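Local coordinates for protein P91 (Metagenome, PDB 4ZI5) that hydrolyses phosphotriesters as a promiscuous enzyme of the dienelactone hydrolase family, part of the alpha/beta hydrolase superfamily, at residues Ser170-Cys175 with Asp193-Asp198; Val125-Phe130 with Ala135-Leu140; Leu205-Ala210 with Glu234-Thr239; Glu50-Asn55 with His222-Leu227. One frame throughout, in Å; residues are numbered along the deposited sequence.

Contact 1: Ser170-Cys175 with Asp193-Asp198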
loop_
_atom_site.group_PDB
_atom_site.type_symbol
_atom_site.label_atom_id
_atom_site.label_comp_id
_atom_site.label_asym_id
_atom_site.label_seq_id
_atom_site.Cartn_x
_atom_site.Cartn_y
_atom_site.Cartn_z
ATOM N N SER A 170 -9.061 8.406 13.601
ATOM C CA SER A 170 -9.197 8.044 12.205
ATOM C C SER A 170 -8.315 6.874 11.850
ATOM O O SER A 170 -7.286 6.633 12.485
ATOM C CB SER A 170 -8.764 9.211 11.310
ATOM O OG SER A 170 -7.382 9.542 11.475
ATOM N N SER A 171 -8.707 6.166 10.796
ATOM C CA SER A 171 -7.772 5.330 10.045
ATOM C C SER A 171 -6.689 6.245 9.495
ATOM O O SER A 171 -6.931 7.446 9.241
ATOM C CB SER A 171 -8.479 4.660 8.879
ATOM O OG SER A 171 -7.715 3.608 8.330
ATOM N N VAL A 172 -5.492 5.699 9.316
ATOM C CA VAL A 172 -4.351 6.476 8.786
ATOM C C VAL A 172 -3.713 5.674 7.646
ATOM O O VAL A 172 -3.323 4.537 7.837
ATOM C CB VAL A 172 -3.300 6.790 9.877
ATOM C CG1 VAL A 172 -2.155 7.572 9.291
ATOM C CG2 VAL A 172 -3.905 7.598 11.017
ATOM N N LEU A 173 -3.596 6.308 6.474
ATOM C CA LEU A 173 -2.776 5.796 5.376
ATOM C C LEU A 173 -1.725 6.853 5.012
ATOM O O LEU A 173 -2.059 7.994 4.658
ATOM C CB LEU A 173 -3.655 5.467 4.161
ATOM C CG LEU A 173 -2.941 5.181 2.824
ATOM C CD1 LEU A 173 -2.029 3.977 2.878
ATOM C CD2 LEU A 173 -3.942 4.984 1.705
ATOM N N VAL A 174 -0.460 6.494 5.164
ATOM C CA VAL A 174 0.679 7.376 4.812
ATOM C C VAL A 174 1.269 6.856 3.487
ATOM O O VAL A 174 1.799 5.746 3.456
ATOM C CB VAL A 174 1.773 7.331 5.915
ATOM C CG1 VAL A 174 2.996 8.132 5.565
ATOM C CG2 VAL A 174 1.195 7.831 7.244
ATOM N N CYS A 175 1.217 7.668 2.432
ATOM C CA CYS A 175 1.816 7.311 1.150
ATOM C C CYS A 175 3.125 8.092 1.044
ATOM O O CYS A 175 3.114 9.315 0.967
ATOM C CB CYS A 175 0.859 7.634 0.011
ATOM S SG CYS A 175 -0.701 6.711 0.089
ATOM N N ASP A 193 5.800 4.018 15.291
ATOM C CA ASP A 193 5.817 3.531 16.690
ATOM C C ASP A 193 4.701 4.151 17.535
ATOM O O ASP A 193 4.153 3.483 18.399
ATOM C CB ASP A 193 7.178 3.793 17.317
ATOM C CG ASP A 193 8.229 2.800 16.866
ATOM O OD1 ASP A 193 7.876 1.723 16.293
ATOM O OD2 ASP A 193 9.418 3.059 17.126
ATOM N N GLU A 194 4.324 5.398 17.230
ATOM C CA GLU A 194 3.145 6.031 17.874
ATOM C C GLU A 194 1.893 5.286 17.469
ATOM O O GLU A 194 1.057 4.948 18.314
ATOM C CB GLU A 194 3.000 7.498 17.469
ATOM C CG GLU A 194 4.143 8.391 17.917
ATOM C CD GLU A 194 4.169 9.740 17.190
ATOM O OE1 GLU A 194 3.235 10.062 16.407
ATOM O OE2 GLU A 194 5.133 10.498 17.388
ATOM N N PHE A 195 1.761 5.008 16.163
ATOM C CA PHE A 195 0.592 4.271 15.675
ATOM C C PHE A 195 0.478 2.877 16.298
ATOM O O PHE A 195 -0.623 2.441 16.673
ATOM C CB PHE A 195 0.613 4.100 14.155
ATOM C CG PHE A 195 0.614 5.367 13.362
ATOM C CD1 PHE A 195 0.136 6.581 13.871
ATOM C CD2 PHE A 195 1.048 5.330 12.053
ATOM C CE1 PHE A 195 0.142 7.720 13.083
ATOM C CE2 PHE A 195 1.036 6.463 11.265
ATOM C CZ PHE A 195 0.574 7.652 11.779
ATOM N N ARG A 196 1.614 2.184 16.395
ATOM C CA ARG A 196 1.682 0.866 17.053
ATOM C C ARG A 196 1.243 0.931 18.516
ATOM O O ARG A 196 0.381 0.156 18.954
ATOM C CB ARG A 196 3.108 0.324 17.005
ATOM C CG ARG A 196 3.577 -0.168 15.649
ATOM C CD ARG A 196 4.913 -0.910 15.760
ATOM N NE ARG A 196 5.370 -1.398 14.474
ATOM C CZ ARG A 196 6.279 -0.792 13.730
ATOM N NH1 ARG A 196 6.834 0.341 14.147
ATOM N NH2 ARG A 196 6.633 -1.303 12.555
ATOM N N ARG A 197 1.834 1.869 19.252
ATOM C CA ARG A 197 1.532 2.077 20.687
ATOM C C ARG A 197 0.038 2.244 20.928
ATOM O O ARG A 197 -0.519 1.634 21.823
ATOM C CB ARG A 197 2.310 3.301 21.210
ATOM C CG ARG A 197 2.106 3.640 22.698
ATOM C CD ARG A 197 2.557 5.051 23.033
ATOM N NE ARG A 197 1.754 6.012 22.277
ATOM C CZ ARG A 197 2.162 7.195 21.821
ATOM N NH1 ARG A 197 3.390 7.650 22.047
ATOM N NH2 ARG A 197 1.329 7.937 21.114
ATOM N N ASP A 198 -0.612 3.036 20.080
ATOM C CA ASP A 198 -2.013 3.407 20.242
ATOM C C ASP A 198 -2.976 2.501 19.518
ATOM O O ASP A 198 -4.169 2.681 19.659
ATOM C CB ASP A 198 -2.228 4.870 19.791
ATOM C CG ASP A 198 -1.490 5.853 20.682
ATOM O OD1 ASP A 198 -1.025 5.430 21.778
ATOM O OD2 ASP A 198 -1.342 7.041 20.313
#

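Contact 2: Val125-Phe130 with Ala135-Leu140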
loop_
_atom_site.group_PDB
_atom_site.type_symbol
_atom_site.label_atom_id
_atom_site.label_comp_id
_atom_site.label_asym_id
_atom_site.label_seq_id
_atom_site.Cartn_x
_atom_site.Cartn_y
_atom_site.Cartn_z
ATOM N N VAL A 125 -16.553 12.012 7.460
ATOM C CA VAL A 125 -15.584 12.959 6.944
ATOM C C VAL A 125 -14.155 12.443 7.023
ATOM O O VAL A 125 -13.811 11.651 7.893
ATOM C CB VAL A 125 -15.700 14.314 7.651
ATOM C CG1 VAL A 125 -17.023 14.985 7.242
ATOM C CG2 VAL A 125 -15.566 14.166 9.156
ATOM N N ALA A 126 -13.339 12.872 6.076
ATOM C CA ALA A 126 -11.936 12.468 6.007
ATOM C C ALA A 126 -11.096 13.659 5.576
ATOM O O ALA A 126 -11.622 14.725 5.257
ATOM C CB ALA A 126 -11.755 11.315 5.018
ATOM N N ALA A 127 -9.784 13.494 5.612
ATOM C CA ALA A 127 -8.874 14.540 5.153
ATOM C C ALA A 127 -7.718 13.911 4.415
ATOM O O ALA A 127 -7.191 12.870 4.816
ATOM C CB ALA A 127 -8.331 15.361 6.306
ATOM N N ILE A 128 -7.346 14.542 3.324
ATOM C CA ILE A 128 -6.136 14.180 2.630
ATOM C C ILE A 128 -5.248 15.403 2.576
ATOM O O ILE A 128 -5.707 16.554 2.743
ATOM C CB ILE A 128 -6.400 13.592 1.225
ATOM C CG1 ILE A 128 -6.901 14.645 0.214
ATOM C CG2 ILE A 128 -7.342 12.424 1.342
ATOM C CD1 ILE A 128 -6.901 14.167 -1.222
ATOM N N GLY A 129 -3.961 15.177 2.387
ATOM C CA GLY A 129 -3.046 16.277 2.218
ATOM C C GLY A 129 -1.750 15.941 1.533
ATOM O O GLY A 129 -1.264 14.793 1.585
ATOM N N PHE A 130 -1.167 16.979 0.937
ATOM C CA PHE A 130 0.041 16.857 0.106
ATOM C C PHE A 130 1.153 17.678 0.722
ATOM O O PHE A 130 0.968 18.859 0.947
ATOM C CB PHE A 130 -0.259 17.334 -1.306
ATOM C CG PHE A 130 -1.388 16.582 -1.930
ATOM C CD1 PHE A 130 -2.680 16.984 -1.730
ATOM C CD2 PHE A 130 -1.146 15.427 -2.678
ATOM C CE1 PHE A 130 -3.730 16.268 -2.268
ATOM C CE2 PHE A 130 -2.184 14.728 -3.253
ATOM C CZ PHE A 130 -3.487 15.138 -3.030
ATOM N N ALA A 135 1.281 16.664 6.517
ATOM C CA ALA A 135 1.613 16.930 7.920
ATOM C C ALA A 135 0.424 17.537 8.673
ATOM O O ALA A 135 0.163 17.160 9.815
ATOM C CB ALA A 135 2.840 17.827 8.020
ATOM N N THR A 136 -0.324 18.416 7.990
ATOM C CA THR A 136 -1.501 19.055 8.545
ATOM C C THR A 136 -2.576 18.022 8.918
ATOM O O THR A 136 -3.238 18.155 9.963
ATOM C CB THR A 136 -2.106 20.109 7.565
ATOM O OG1 THR A 136 -1.132 21.124 7.242
ATOM C CG2 THR A 136 -3.285 20.794 8.174
ATOM N N CYS A 137 -2.795 17.037 8.049
ATOM C CA CYS A 137 -3.792 15.966 8.313
ATOM C C CYS A 137 -3.465 15.241 9.603
ATOM O O CYS A 137 -4.349 15.008 10.414
ATOM C CB CYS A 137 -3.824 14.942 7.186
ATOM S SG CYS A 137 -4.581 15.495 5.652
ATOM N N LEU A 138 -2.182 14.957 9.806
ATOM C CA LEU A 138 -1.751 14.242 11.007
ATOM C C LEU A 138 -1.890 15.108 12.265
ATOM O O LEU A 138 -2.363 14.614 13.298
ATOM C CB LEU A 138 -0.331 13.716 10.833
ATOM C CG LEU A 138 0.196 12.890 12.002
ATOM C CD1 LEU A 138 -0.711 11.730 12.334
ATOM C CD2 LEU A 138 1.605 12.382 11.674
ATOM N N GLU A 139 -1.531 16.389 12.170
ATOM C CA GLU A 139 -1.780 17.340 13.271
ATOM C C GLU A 139 -3.256 17.389 13.644
ATOM O O GLU A 139 -3.624 17.297 14.828
ATOM C CB GLU A 139 -1.269 18.757 12.921
ATOM C CG GLU A 139 0.244 18.859 12.750
ATOM C CD GLU A 139 0.960 18.385 13.976
ATOM O OE1 GLU A 139 0.846 19.089 14.991
ATOM O OE2 GLU A 139 1.633 17.308 13.940
ATOM N N LEU A 140 -4.112 17.511 12.640
ATOM C CA LEU A 140 -5.553 17.568 12.879
ATOM C C LEU A 140 -6.087 16.287 13.507
ATOM O O LEU A 140 -6.874 16.349 14.475
ATOM C CB LEU A 140 -6.305 17.888 11.593
ATOM C CG LEU A 140 -7.833 18.006 11.665
ATOM C CD1 LEU A 140 -8.321 19.098 12.609
ATOM C CD2 LEU A 140 -8.342 18.247 10.259
#

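Contact 3: Leu205-Ala210 with Glu234-Thr239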
loop_
_atom_site.group_PDB
_atom_site.type_symbol
_atom_site.label_atom_id
_atom_site.label_comp_id
_atom_site.label_asym_id
_atom_site.label_seq_id
_atom_site.Cartn_x
_atom_site.Cartn_y
_atom_site.Cartn_z
ATOM N N LEU A 205 2.559 3.074 3.024
ATOM C CA LEU A 205 2.879 2.564 1.714
ATOM C C LEU A 205 4.105 3.319 1.233
ATOM O O LEU A 205 4.037 4.525 0.930
ATOM C CB LEU A 205 1.721 2.793 0.718
ATOM C CG LEU A 205 1.914 2.363 -0.742
ATOM C CD1 LEU A 205 2.133 0.851 -0.845
ATOM C CD2 LEU A 205 0.670 2.763 -1.503
ATOM N N TYR A 206 5.212 2.586 1.183
ATOM C CA TYR A 206 6.461 3.041 0.597
ATOM C C TYR A 206 6.402 2.836 -0.908
ATOM O O TYR A 206 6.278 1.686 -1.390
ATOM C CB TYR A 206 7.644 2.225 1.131
ATOM C CG TYR A 206 8.087 2.607 2.508
ATOM C CD1 TYR A 206 7.387 2.146 3.617
ATOM C CD2 TYR A 206 9.251 3.356 2.722
ATOM C CE1 TYR A 206 7.803 2.457 4.896
ATOM C CE2 TYR A 206 9.668 3.686 4.019
ATOM C CZ TYR A 206 8.920 3.244 5.090
ATOM O OH TYR A 206 9.286 3.490 6.384
ATOM N N LEU A 207 6.590 3.925 -1.635
ATOM C CA LEU A 207 6.567 3.912 -3.082
ATOM C C LEU A 207 7.965 4.050 -3.636
ATOM O O LEU A 207 8.587 5.092 -3.554
ATOM C CB LEU A 207 5.664 5.011 -3.575
ATOM C CG LEU A 207 4.208 4.729 -3.159
ATOM C CD1 LEU A 207 3.454 6.030 -3.018
ATOM C CD2 LEU A 207 3.486 3.743 -4.064
ATOM N N GLY A 208 8.490 2.962 -4.193
ATOM C CA GLY A 208 9.849 2.990 -4.723
ATOM C C GLY A 208 10.041 4.012 -5.825
ATOM O O GLY A 208 9.126 4.311 -6.574
ATOM N N ASN A 209 11.244 4.567 -5.903
ATOM C CA ASN A 209 11.678 5.482 -6.979
ATOM C C ASN A 209 11.021 6.856 -6.915
ATOM O O ASN A 209 11.202 7.663 -7.818
ATOM C CB ASN A 209 11.460 4.865 -8.371
ATOM C CG ASN A 209 12.085 3.501 -8.504
ATOM O OD1 ASN A 209 11.391 2.486 -8.687
ATOM N ND2 ASN A 209 13.385 3.450 -8.344
ATOM N N ALA A 210 10.288 7.136 -5.850
ATOM C CA ALA A 210 9.579 8.378 -5.689
ATOM C C ALA A 210 10.256 9.238 -4.606
ATOM O O ALA A 210 10.688 8.761 -3.558
ATOM C CB ALA A 210 8.114 8.094 -5.327
ATOM N N GLU A 234 1.922 8.459 -8.098
ATOM C CA GLU A 234 0.685 9.266 -8.037
ATOM C C GLU A 234 -0.531 8.337 -8.153
ATOM O O GLU A 234 -1.440 8.356 -7.316
ATOM C CB GLU A 234 0.624 10.342 -9.139
ATOM C CG GLU A 234 -0.573 11.272 -8.907
ATOM C CD GLU A 234 -1.019 12.132 -10.056
ATOM O OE1 GLU A 234 -0.549 11.994 -11.215
ATOM O OE2 GLU A 234 -1.940 12.941 -9.786
ATOM N N ALA A 235 -0.531 7.525 -9.203
ATOM C CA ALA A 235 -1.634 6.584 -9.458
ATOM C C ALA A 235 -1.847 5.593 -8.327
ATOM O O ALA A 235 -2.975 5.405 -7.848
ATOM C CB ALA A 235 -1.384 5.810 -10.725
ATOM N N ARG A 236 -0.779 4.929 -7.921
ATOM C CA ARG A 236 -0.903 3.906 -6.882
ATOM C C ARG A 236 -1.360 4.495 -5.537
ATOM O O ARG A 236 -2.127 3.865 -4.830
ATOM C CB ARG A 236 0.417 3.154 -6.687
ATOM C CG ARG A 236 0.721 2.210 -7.821
ATOM C CD ARG A 236 2.108 1.651 -7.726
ATOM N NE ARG A 236 2.414 0.820 -8.892
ATOM C CZ ARG A 236 3.606 0.280 -9.163
ATOM N NH1 ARG A 236 4.651 0.490 -8.387
ATOM N NH2 ARG A 236 3.758 -0.430 -10.276
ATOM N N SER A 237 -0.850 5.670 -5.170
ATOM C CA SER A 237 -1.244 6.283 -3.905
ATOM C C SER A 237 -2.708 6.720 -3.946
ATOM O O SER A 237 -3.457 6.534 -2.976
ATOM C CB SER A 237 -0.293 7.435 -3.557
ATOM O OG SER A 237 -0.346 8.463 -4.521
ATOM N N TRP A 238 -3.140 7.275 -5.079
ATOM C CA TRP A 238 -4.534 7.668 -5.258
ATOM C C TRP A 238 -5.455 6.448 -5.168
ATOM O O TRP A 238 -6.502 6.489 -4.517
ATOM C CB TRP A 238 -4.709 8.425 -6.581
ATOM C CG TRP A 238 -6.031 9.080 -6.719
ATOM C CD1 TRP A 238 -7.092 8.652 -7.453
ATOM C CD2 TRP A 238 -6.437 10.298 -6.089
ATOM N NE1 TRP A 238 -8.139 9.555 -7.350
ATOM C CE2 TRP A 238 -7.765 10.567 -6.504
ATOM C CE3 TRP A 238 -5.809 11.190 -5.215
ATOM C CZ2 TRP A 238 -8.464 11.703 -6.076
ATOM C CZ3 TRP A 238 -6.503 12.319 -4.812
ATOM C CH2 TRP A 238 -7.821 12.556 -5.236
ATOM N N THR A 239 -5.053 5.350 -5.794
ATOM C CA THR A 239 -5.864 4.131 -5.759
ATOM C C THR A 239 -5.951 3.628 -4.315
ATOM O O THR A 239 -7.035 3.249 -3.867
ATOM C CB THR A 239 -5.298 3.054 -6.681
ATOM O OG1 THR A 239 -5.314 3.517 -8.043
ATOM C CG2 THR A 239 -6.108 1.752 -6.582
#

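Contact 4: Glu50-Asn55 with His222-Leu227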
loop_
_atom_site.group_PDB
_atom_site.type_symbol
_atom_site.label_atom_id
_atom_site.label_comp_id
_atom_site.label_asym_id
_atom_site.label_seq_id
_atom_site.Cartn_x
_atom_site.Cartn_y
_atom_site.Cartn_z
ATOM N N GLU A 50 -0.210 21.711 -0.620
ATOM C CA GLU A 50 1.191 21.895 -0.302
ATOM C C GLU A 50 1.408 23.272 0.306
ATOM O O GLU A 50 0.486 24.140 0.315
ATOM C CB GLU A 50 2.039 21.732 -1.564
ATOM C CG GLU A 50 2.004 20.335 -2.157
ATOM C CD GLU A 50 3.155 20.093 -3.102
ATOM O OE1 GLU A 50 3.302 20.885 -4.043
ATOM O OE2 GLU A 50 3.937 19.141 -2.899
ATOM N N ALA A 51 2.616 23.464 0.832
ATOM C CA ALA A 51 3.023 24.717 1.480
ATOM C C ALA A 51 2.805 25.972 0.648
ATOM O O ALA A 51 2.548 27.047 1.209
ATOM C CB ALA A 51 4.488 24.628 1.910
ATOM N N PHE A 52 2.874 25.836 -0.676
ATOM C CA PHE A 52 2.677 26.982 -1.570
ATOM C C PHE A 52 1.334 27.640 -1.292
ATOM O O PHE A 52 1.213 28.881 -1.346
ATOM C CB PHE A 52 2.754 26.575 -3.049
ATOM C CG PHE A 52 3.995 25.819 -3.391
ATOM C CD1 PHE A 52 5.236 26.460 -3.360
ATOM C CD2 PHE A 52 3.939 24.448 -3.703
ATOM C CE1 PHE A 52 6.393 25.756 -3.642
ATOM C CE2 PHE A 52 5.101 23.737 -3.976
ATOM C CZ PHE A 52 6.330 24.397 -3.945
ATOM N N GLY A 53 0.323 26.818 -0.989
ATOM C CA GLY A 53 -1.025 27.315 -0.725
ATOM C C GLY A 53 -2.066 26.706 -1.645
ATOM O O GLY A 53 -1.800 25.764 -2.412
ATOM N N LEU A 54 -3.265 27.253 -1.550
ATOM C CA LEU A 54 -4.392 26.786 -2.343
ATOM C C LEU A 54 -4.144 27.032 -3.826
ATOM O O LEU A 54 -4.229 28.161 -4.288
ATOM C CB LEU A 54 -5.673 27.451 -1.881
ATOM C CG LEU A 54 -6.966 27.051 -2.600
ATOM C CD1 LEU A 54 -7.146 25.547 -2.724
ATOM C CD2 LEU A 54 -8.124 27.661 -1.845
ATOM N N ASN A 55 -3.873 25.966 -4.569
ATOM C CA ASN A 55 -3.424 26.094 -5.971
ATOM C C ASN A 55 -4.172 25.144 -6.897
ATOM O O ASN A 55 -5.035 24.409 -6.448
ATOM C CB ASN A 55 -1.908 25.913 -6.034
ATOM C CG ASN A 55 -1.430 24.565 -5.521
ATOM O OD1 ASN A 55 -2.198 23.619 -5.207
ATOM N ND2 ASN A 55 -0.112 24.459 -5.443
ATOM N N HIS A 222 9.677 24.052 -9.385
ATOM C CA HIS A 222 9.989 24.977 -8.290
ATOM C C HIS A 222 11.487 25.242 -8.117
ATOM O O HIS A 222 11.854 26.158 -7.384
ATOM C CB HIS A 222 9.425 24.462 -6.971
ATOM C CG HIS A 222 7.982 24.079 -7.050
ATOM N ND1 HIS A 222 6.981 25.002 -7.265
ATOM C CD2 HIS A 222 7.372 22.872 -6.960
ATOM C CE1 HIS A 222 5.814 24.384 -7.297
ATOM N NE2 HIS A 222 6.025 23.090 -7.120
ATOM N N GLY A 223 12.339 24.443 -8.758
ATOM C CA GLY A 223 13.778 24.490 -8.519
ATOM C C GLY A 223 14.185 24.139 -7.089
ATOM O O GLY A 223 15.245 24.592 -6.640
ATOM N N ILE A 224 13.359 23.346 -6.376
ATOM C CA ILE A 224 13.654 22.903 -5.012
ATOM C C ILE A 224 14.189 21.472 -5.100
ATOM O O ILE A 224 13.513 20.583 -5.643
ATOM C CB ILE A 224 12.418 22.909 -4.075
ATOM C CG1 ILE A 224 11.801 24.307 -3.981
ATOM C CG2 ILE A 224 12.797 22.425 -2.664
ATOM C CD1 ILE A 224 10.405 24.333 -3.375
ATOM N N PRO A 225 15.402 21.231 -4.571
ATOM C CA PRO A 225 15.937 19.865 -4.694
ATOM C C PRO A 225 15.125 18.858 -3.885
ATOM O O PRO A 225 14.561 19.202 -2.848
ATOM C CB PRO A 225 17.366 19.981 -4.146
ATOM C CG PRO A 225 17.675 21.451 -4.133
ATOM C CD PRO A 225 16.371 22.151 -3.940
ATOM N N GLY A 226 15.035 17.633 -4.388
ATOM C CA GLY A 226 14.277 16.563 -3.704
ATOM C C GLY A 226 12.821 16.430 -4.131
ATOM O O GLY A 226 12.124 15.534 -3.640
ATOM N N LEU A 227 12.366 17.301 -5.042
ATOM C CA LEU A 227 11.005 17.287 -5.554
ATOM C C LEU A 227 10.964 16.853 -7.014
ATOM O O LEU A 227 11.637 17.441 -7.860
ATOM C CB LEU A 227 10.346 18.656 -5.416
ATOM C CG LEU A 227 9.783 19.004 -4.045
ATOM C CD1 LEU A 227 10.877 19.083 -3.004
ATOM C CD2 LEU A 227 9.024 20.331 -4.149
HETATM O O HOH W 1 4.917 20.558 -6.273
#

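Contact 1: Ser170-Cys175 with Asp193-Asp198
Phe195 projects from the helix 193-198 toward the strand 171-175 and meets Val172 and Val174, two residues that share one face of the strand. The closest approach joins CZ of the ring to CG1 of Val172 at 3.7 Å, and the methyl comes in obliquely. That branch stands anti to the backbone N of Val172 (chi1 180°), which carries it out to the ring. Val174 sits at the ring edge, near its plane, with its CG2 4.3 Å from Phe195 CE2, a looser touch. The side chains of Val172 and Phe195 cross at about a right angle. This buried patch is wholly apolar; Trp202 also meets the ring, and Leu138 adds packing.

The far side of the helix is quite different. Arg197, exposed to solvent, grips Asp198 side-on: NE lies 2.9 Å from OD1 in a nearly straight bond (175°), while NH2 holds OD2, and its NH1 also pairs with Glu160. Both carboxylate oxygens are met from above their plane, although they lie close to the guanidinium plane. In one of its two modelled conformers Arg196 reaches Asp193 weakly and Asp179 of the second subunit. Through the Phe195 ring the helix packs on the sheet within a beta-alpha-beta unit, strand 171-177, helix 185-198 and strand 202-207, of the alpha/beta hydrolase fold.

Contact 2: Val125-Phe130 with Ala135-Leu140
The strand 125-130 and the helix 135-140 run roughly antiparallel but well tilted, at 145°, with their axes 7.2 Å apart at closest, and the nearest backbone pair is Gly129 with Cys137, whose CA atoms are 6.1 Å apart. This is the strand-turn-helix step that opens the beta-alpha-beta unit of strand 125-130, helix 132-142 and strand 149-153. The turn between the two carries a Gly-x-Cys-x-Gly pattern around Cys131, consistent with the nucleophile elbow of dienelactone hydrolases.

One side chain of the helix carries almost the whole contact. Cys137 has its SG anti to its own carbonyl carbon (chi1 -73°), which drops the sulfur onto the strand, over the face of the peptide between Ile128 and Gly129. SG also touches CB of Ala127 at 3.8 Å, the methyl on the strand face turned to the helix. The neighbouring position on that face is Gly129, and here a CB would come to about 3.1 Å from Cys137 SG, so the lack of a side chain lets the helix lie close. Ile128 points the other way, onto Trp238, Met241 and Phe245 of helix 231-248, so the strand is packed between helices on its two faces. Phe48 of the neighbouring strand 42-48 lies against Cys137 as well, and every touching residue is buried. Packing is tightest at the peptide itself: Cys137 SG is 3.1 Å from Ile128 C and 3.3 Å from Gly129 N.

Contact 3: Leu205-Ala210 with Glu234-Thr239
The guanidinium group of Arg236, whose CB packs on Leu207, is gripped by two carboxylates of the second subunit: Asp201 pairs with NH1 and Glu247 with NH2. The stem of the side chain runs extended from CG to NE; the two side chains, Arg236 and Leu207, point opposite ways as they pass. Leu207 divides its two methyls between neighbours on the helix, CD2 lying 4.1 Å from Arg236 CB and CD1 4.0 Å from Ser237 CB. Ser237 can offer its CB because its OG, set between the backbone N and the carbonyl carbon (chi1 62°), turns back to the carbonyl O of Ala233 one turn earlier. Leu205 adds a marginal touch, its CD2 4.5 Å from Arg236 O. Phe214 packs beside Leu207 and Ser237.

Strand 205-207 and helix 234-239 run almost antiparallel, at 168°, with their axes 9.9 Å apart. Past Leu207 the chain leaves the strand in a type II turn to Ala210. Leu205, Tyr206 and Leu207 pair antiparallel with a strand of the second subunit. The contact thus joins the C-terminal helix of an alpha/beta hydrolase to the edge strand through which its sheet continues across the dimer interface.

Contact 4: Glu50-Asn55 with His222-Leu227
Stacking dominates: the rings of Phe52 and His222 come from opposite directions and lie face to face in an offset stack, with centroids 4.0 Å apart and planes at 23°. CZ of Phe52 sits over the centre of the imidazole, while His222 CE1 lies over the face of the Phe52 ring, offset toward its rim; Phe52 CE2 and His222 NE2 approach to 3.3 Å. Both rings leave their backbones with CG anti to the carbonyl carbon (chi1 -53° for Phe52), which brings them together between the two loops.

Apolar packing is slighter. Ile224 sets CD1 at the edge of the Phe52 ring, near its plane, 4.1 Å from CZ.

The polar link passes through a water at the imidazole edge, in its plane. It donates to Glu50 OE1 at 2.8 Å and bonds to His222 NE2 at 2.9 Å. Glu50 OE2 is held by Ser213, and the Glu50 side chain also touches His154.

With an alanine in place of His222, the Phe52 face would probably lose its stacking partner and the water its anchor on this loop. The loops follow strands 42-48 and 202-207; the flat stack joins them by apolar contact while the water ties Glu50 to His222, probably close to the active site, since Glu50 touches Cys131 of the likely nucleophile elbow.

Overall arrangement
Contacts 1, 2 and 3 each set a helix on the same central sheet, whereas contact 4 joins two loops beyond strand ends. Contact 2 is the most central, its centre about 4 Å from the chain centre; the others lie 14 to 16 Å out. Contacts 1 and 2 meet through Phe195 and Leu138, on one side of the sheet; contact 3 brings the helix of the other side, where Trp238 touches Ile128. Contacts 1 and 3 hold adjacent strands and both touch the second subunit; in contact 3 Arg236 carries charge from the apolar packing to its carboxylates. Contact 4, only partly buried, relies on ring stacking and a water bridge, and touches contact 2 where Glu50 meets Phe130.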